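Local coordinates for cytochrome P450 RhF (Acinetobacter radioresistens, PDB 6RO8), which probably works as the heme-binding monooxygenase domain of a larger self-sufficient P450 that also carries flavin reductase and 2Fe-2S ferredoxin regions, at residues K150-F155 and I395-R400; R145-K150 and P172-L177. All blocks are in the same frame, centred on the assembly; numbering follows the deposited sequence.

Contact 1 (K150-F155 and I395-R400); sequences KKVDGF and IEELSR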
loop_
_atom_site.group_PDB
_atom_site.type_symbol
_atom_site.label_atom_id
_atom_site.label_comp_id
_atom_site.label_asym_id
_atom_site.label_seq_id
_atom_site.Cartn_x
_atom_site.Cartn_y
_atom_site.Cartn_z
ATOM N N LYS A 150 -5.512 14.171 20.253
ATOM C CA LYS A 150 -5.259 13.584 21.566
ATOM C C LYS A 150 -3.918 12.877 21.603
ATOM O O LYS A 150 -3.218 12.926 22.619
ATOM C CB LYS A 150 -6.394 12.633 21.947
ATOM C CG LYS A 150 -7.751 13.247 21.721
ATOM C CD LYS A 150 -8.910 12.361 22.144
ATOM C CE LYS A 150 -9.476 12.759 23.494
ATOM N NZ LYS A 150 -10.217 11.616 24.097
ATOM N N LYS A 151 -3.537 12.222 20.507
ATOM C CA LYS A 151 -2.248 11.540 20.498
ATOM C C LYS A 151 -1.106 12.529 20.703
ATOM O O LYS A 151 -0.233 12.308 21.554
ATOM C CB LYS A 151 -2.069 10.751 19.206
ATOM C CG LYS A 151 -2.609 9.333 19.318
ATOM C CD LYS A 151 -1.742 8.488 20.245
ATOM C CE LYS A 151 -2.558 7.543 21.124
ATOM N NZ LYS A 151 -2.870 6.220 20.501
ATOM N N VAL A 152 -1.103 13.638 19.960
ATOM C CA VAL A 152 -0.043 14.611 20.179
ATOM C C VAL A 152 -0.254 15.362 21.483
ATOM O O VAL A 152 0.714 15.876 22.052
ATOM C CB VAL A 152 0.098 15.596 19.007
ATOM C CG1 VAL A 152 0.037 14.868 17.665
ATOM C CG2 VAL A 152 -0.942 16.639 19.071
ATOM N N ASP A 153 -1.483 15.428 21.994
ATOM C CA ASP A 153 -1.644 15.921 23.355
ATOM C C ASP A 153 -0.785 15.098 24.300
ATOM O O ASP A 153 -0.227 15.624 25.270
ATOM C CB ASP A 153 -3.115 15.876 23.779
ATOM C CG ASP A 153 -3.909 17.097 23.309
ATOM O OD1 ASP A 153 -3.294 18.081 22.830
ATOM O OD2 ASP A 153 -5.158 17.067 23.417
ATOM N N GLY A 154 -0.611 13.815 23.985
ATOM C CA GLY A 154 0.110 12.934 24.884
ATOM C C GLY A 154 1.613 13.127 24.837
ATOM O O GLY A 154 2.287 13.050 25.864
ATOM N N PHE A 155 2.168 13.367 23.659
ATOM C CA PHE A 155 3.616 13.369 23.541
ATOM C C PHE A 155 4.212 14.747 23.300
ATOM O O PHE A 155 5.441 14.881 23.328
ATOM C CB PHE A 155 4.067 12.384 22.439
ATOM C CG PHE A 155 3.714 12.788 21.021
ATOM C CD1 PHE A 155 4.433 13.771 20.350
ATOM C CD2 PHE A 155 2.723 12.110 20.325
ATOM C CE1 PHE A 155 4.135 14.103 19.035
ATOM C CE2 PHE A 155 2.423 12.441 19.008
ATOM C CZ PHE A 155 3.134 13.434 18.361
ATOM N N ILE A 395 -0.168 15.978 9.080
ATOM C CA ILE A 395 0.769 17.053 8.789
ATOM C C ILE A 395 0.242 18.399 9.290
ATOM O O ILE A 395 1.006 19.219 9.822
ATOM C CB ILE A 395 1.066 17.079 7.283
ATOM C CG1 ILE A 395 1.721 15.765 6.864
ATOM C CG2 ILE A 395 1.933 18.278 6.939
ATOM C CD1 ILE A 395 1.671 15.523 5.371
ATOM N N GLU A 396 -1.061 18.657 9.120
ATOM C CA GLU A 396 -1.634 19.895 9.630
ATOM C C GLU A 396 -1.416 19.997 11.131
ATOM O O GLU A 396 -0.896 21.005 11.623
ATOM C CB GLU A 396 -3.127 19.988 9.291
ATOM C CG GLU A 396 -3.715 21.420 9.377
ATOM C CD GLU A 396 -4.100 21.818 10.802
ATOM O OE1 GLU A 396 -4.219 20.884 11.621
ATOM O OE2 GLU A 396 -4.273 23.045 11.106
ATOM N N GLU A 397 -1.787 18.944 11.871
ATOM C CA GLU A 397 -1.667 18.979 13.325
ATOM C C GLU A 397 -0.223 19.227 13.736
ATOM O O GLU A 397 0.063 20.127 14.538
ATOM C CB GLU A 397 -2.192 17.679 13.941
ATOM C CG GLU A 397 -2.350 17.695 15.484
ATOM C CD GLU A 397 -3.555 18.532 15.943
ATOM O OE1 GLU A 397 -3.665 18.834 17.166
ATOM O OE2 GLU A 397 -4.397 18.893 15.079
ATOM N N LEU A 398 0.702 18.469 13.146
ATOM C CA LEU A 398 2.109 18.564 13.519
ATOM C C LEU A 398 2.708 19.915 13.147
ATOM O O LEU A 398 3.421 20.522 13.950
ATOM C CB LEU A 398 2.901 17.438 12.856
ATOM C CG LEU A 398 2.753 16.074 13.524
ATOM C CD1 LEU A 398 3.343 14.973 12.642
ATOM C CD2 LEU A 398 3.404 16.101 14.885
ATOM N N SER A 399 2.463 20.387 11.924
ATOM C CA SER A 399 3.047 21.655 11.507
ATOM C C SER A 399 2.393 22.834 12.200
ATOM O O SER A 399 3.019 23.893 12.325
ATOM C CB SER A 399 2.937 21.811 9.996
ATOM O OG SER A 399 1.574 21.878 9.613
ATOM N N ARG A 400 1.156 22.666 12.662
ATOM C CA ARG A 400 0.482 23.732 13.392
ATOM C C ARG A 400 1.051 23.884 14.792
ATOM O O ARG A 400 1.351 24.999 15.237
ATOM C CB ARG A 400 -1.014 23.453 13.474
ATOM C CG ARG A 400 -1.814 24.639 13.898
ATOM C CD ARG A 400 -3.289 24.318 13.896
ATOM N NE ARG A 400 -3.695 23.602 15.097
ATOM C CZ ARG A 400 -4.213 22.382 15.084
ATOM N NH1 ARG A 400 -4.382 21.761 13.928
ATOM N NH2 ARG A 400 -4.562 21.784 16.221
#
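A glutamate takes the place where a second apolar side chain might be looked for: Glu397 lies buried against Val152, with the Val152 CG2 methyl 4.0 Å from both Glu397 CG and Glu397 OE1. The pair joins helices 134-155 and 384-401, which correspond to helices D and L in the helical core of the P450 fold. Glu397 leaves its helix with CG anti to the backbone N (chi1 -170°) and then bends at chi2 (74°), which brings CG and OE1 both up to the valine methyl, the two side chains meeting at a slant. Its charge is met on both oxygens: OE1 forms a salt bridge with Arg401, and OE2 one with Arg400, whose guanidinium also reaches Glu396. Arg401 pairs with Asp153 as well, and this probably offsets the repulsion between Asp153 OD1 and Glu397 OE1, 5.7 Å apart. Beside the charged groups the contact is apolar, and Met167 and Leu163 of helix 163-168 pack against Val152 and Leu398 respectively. The ring of Phe155 folds back over its own helix, one face over Val152 CA, which sits toward the ring's rim, and Leu398 CD2 comes to the ring edge, near its plane, 4.4 Å from Phe155 CZ.

Contact 2 (R145-K150 and P172-L177); sequences RELVRK and PLMVAL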
loop_
_atom_site.group_PDB
_atom_site.type_symbol
_atom_site.label_atom_id
_atom_site.label_comp_id
_atom_site.label_asym_id
_atom_site.label_seq_id
_atom_site.Cartn_x
_atom_site.Cartn_y
_atom_site.Cartn_z
ATOM N N ARG A 145 -9.474 13.599 13.208
ATOM C CA ARG A 145 -8.928 14.807 13.819
ATOM C C ARG A 145 -8.934 14.729 15.339
ATOM O O ARG A 145 -8.003 15.218 15.987
ATOM C CB ARG A 145 -9.685 16.036 13.350
ATOM C CG ARG A 145 -8.814 17.276 13.363
ATOM C CD ARG A 145 -8.980 18.021 12.062
ATOM N NE ARG A 145 -10.343 17.932 11.546
ATOM C CZ ARG A 145 -10.701 18.229 10.300
ATOM N NH1 ARG A 145 -9.789 18.630 9.419
ATOM N NH2 ARG A 145 -11.976 18.122 9.933
ATOM N N GLU A 146 -9.966 14.125 15.929
ATOM C CA GLU A 146 -9.959 13.933 17.377
ATOM C C GLU A 146 -8.793 13.050 17.797
ATOM O O GLU A 146 -8.110 13.337 18.787
ATOM C CB GLU A 146 -11.280 13.320 17.840
ATOM C CG GLU A 146 -12.466 14.262 17.827
ATOM C CD GLU A 146 -12.384 15.337 18.898
ATOM O OE1 GLU A 146 -12.483 15.001 20.107
ATOM O OE2 GLU A 146 -12.231 16.525 18.531
ATOM N N LEU A 147 -8.539 11.977 17.043
ATOM C CA LEU A 147 -7.481 11.048 17.416
ATOM C C LEU A 147 -6.124 11.736 17.399
ATOM O O LEU A 147 -5.339 11.617 18.348
ATOM C CB LEU A 147 -7.484 9.837 16.473
ATOM C CG LEU A 147 -8.617 8.826 16.662
ATOM C CD1 LEU A 147 -8.402 7.624 15.768
ATOM C CD2 LEU A 147 -8.698 8.404 18.120
ATOM N N VAL A 148 -5.835 12.464 16.320
ATOM C CA VAL A 148 -4.528 13.086 16.172
ATOM C C VAL A 148 -4.336 14.189 17.208
ATOM O O VAL A 148 -3.225 14.406 17.709
ATOM C CB VAL A 148 -4.374 13.607 14.736
ATOM C CG1 VAL A 148 -3.051 14.296 14.557
ATOM C CG2 VAL A 148 -4.523 12.459 13.749
ATOM N N ARG A 149 -5.408 14.904 17.550
ATOM C CA ARG A 149 -5.291 15.934 18.573
ATOM C C ARG A 149 -4.912 15.319 19.915
ATOM O O ARG A 149 -4.087 15.870 20.656
ATOM C CB ARG A 149 -6.597 16.711 18.701
ATOM C CG ARG A 149 -6.474 17.927 19.614
ATOM C CD ARG A 149 -7.755 18.736 19.681
ATOM N NE ARG A 149 -8.778 18.079 20.491
ATOM C CZ ARG A 149 -9.738 17.298 20.010
ATOM N NH1 ARG A 149 -9.828 17.075 18.703
ATOM N NH2 ARG A 149 -10.616 16.748 20.841
ATOM N N LYS A 150 -5.512 14.171 20.253
ATOM C CA LYS A 150 -5.259 13.584 21.566
ATOM C C LYS A 150 -3.918 12.877 21.603
ATOM O O LYS A 150 -3.218 12.926 22.619
ATOM C CB LYS A 150 -6.394 12.633 21.947
ATOM C CG LYS A 150 -7.751 13.247 21.721
ATOM C CD LYS A 150 -8.910 12.361 22.144
ATOM C CE LYS A 150 -9.476 12.759 23.494
ATOM N NZ LYS A 150 -10.217 11.616 24.097
ATOM N N PRO A 172 -4.110 5.187 11.967
ATOM C CA PRO A 172 -4.703 4.593 10.758
ATOM C C PRO A 172 -5.367 3.265 11.035
ATOM O O PRO A 172 -6.439 2.992 10.480
ATOM C CB PRO A 172 -3.505 4.440 9.810
ATOM C CG PRO A 172 -2.545 5.432 10.290
ATOM C CD PRO A 172 -2.674 5.427 11.775
ATOM N N LEU A 173 -4.761 2.443 11.903
ATOM C CA LEU A 173 -5.384 1.190 12.315
ATOM C C LEU A 173 -6.757 1.438 12.932
ATOM O O LEU A 173 -7.760 0.865 12.491
ATOM C CB LEU A 173 -4.482 0.458 13.303
ATOM C CG LEU A 173 -5.093 -0.843 13.846
ATOM C CD1 LEU A 173 -5.475 -1.772 12.690
ATOM C CD2 LEU A 173 -4.156 -1.569 14.820
ATOM N N MET A 174 -6.823 2.307 13.944
ATOM C CA MET A 174 -8.096 2.597 14.594
ATOM C C MET A 174 -9.125 3.134 13.608
ATOM O O MET A 174 -10.292 2.725 13.628
ATOM C CB MET A 174 -7.885 3.602 15.711
ATOM C CG MET A 174 -7.591 2.991 17.031
ATOM S SD MET A 174 -7.138 4.366 18.075
ATOM C CE MET A 174 -5.360 4.379 17.866
ATOM N N VAL A 175 -8.720 4.076 12.762
ATOM C CA VAL A 175 -9.625 4.605 11.749
ATOM C C VAL A 175 -10.170 3.462 10.891
ATOM O O VAL A 175 -11.389 3.344 10.671
ATOM C CB VAL A 175 -8.897 5.680 10.917
ATOM C CG1 VAL A 175 -9.711 6.093 9.715
ATOM C CG2 VAL A 175 -8.570 6.898 11.812
ATOM N N ALA A 176 -9.275 2.562 10.455
ATOM C CA ALA A 176 -9.685 1.436 9.616
ATOM C C ALA A 176 -10.741 0.578 10.307
ATOM O O ALA A 176 -11.833 0.358 9.765
ATOM C CB ALA A 176 -8.467 0.591 9.242
ATOM N N LEU A 177 -10.414 0.056 11.492
ATOM C CA LEU A 177 -11.388 -0.699 12.275
ATOM C C LEU A 177 -12.721 0.025 12.322
ATOM O O LEU A 177 -13.773 -0.584 12.110
ATOM C CB LEU A 177 -10.864 -0.923 13.690
ATOM C CG LEU A 177 -9.579 -1.721 13.738
ATOM C CD1 LEU A 177 -9.049 -1.727 15.159
ATOM C CD2 LEU A 177 -9.893 -3.097 13.266
#
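Arg149 NH2 donates a nearly straight hydrogen bond to Glu146 OE1 (2.7 Å, N-H...O 170°), and Leu147, next in sequence after Glu146, reaches across to Met174 and Val175. The donor lies 40° out of the carboxylate plane, while the oxygen sits close to the plane of the guanidinium. The second leg of this salt bridge, between Arg149 NH1 and Glu146 OE2, is modelled implausibly short and carries little weight. The pair spans about one turn of its own helix and stays well away from segment 172-177.

The contact itself centres on Leu147, chiefly its CD1 methyl. Leu147 CD1 enters between two neighbouring residues of the facing helix, 4.0 Å from Val175 CG2 and 4.1 Å from Met174 CB. Its CG is anti to the carbonyl carbon (chi1 -73°), which carries the branch out toward segment 172-177. The backbones stay well separated, with Leu147 CA and Val175 CA 8.8 Å apart. Helices 134-155 and 170-179 correspond to helix D and the later part of helix E in the P450 core, and the site is plain packing between them, away from the annotated sites, although the Val175 side chain lies about 7 Å from the heme.

The sulfur of Met174 also comes close, its side chain slanting across the leucine: SD is 4.2 Å from Leu147 CD1 and 4.3 Å from Leu147 CD2, so the thioether flanks both leucine methyls. Beyond the two segments, Met174 touches Lys151 and Met187, the latter on helix 187-202. Val175 meets Val144 on helix 134-155 and Glu390 on helix 384-401, with its CG2 branch turned to Leu147 CD1.

How the contacts relate
Contacts 1 and 2 share Lys150 and lie on consecutive turns of helix 134-155, their centres about 12 Å apart. Along the chain the order is 145-150, 150-155, 172-177 and 395-400, so the two contacts interleave: contact 2 closes a short span to helix 170-179, whereas contact 1 reaches about 240 residues on to helix 384-401. They also touch directly, through Glu397 CB and Val148 CG1 at 3.5 Å. One helix thus packs on both a near neighbour and a late helix, tying early and late parts of the chain together in the P450 core; contact 2 is the nearer to the centre of the chain.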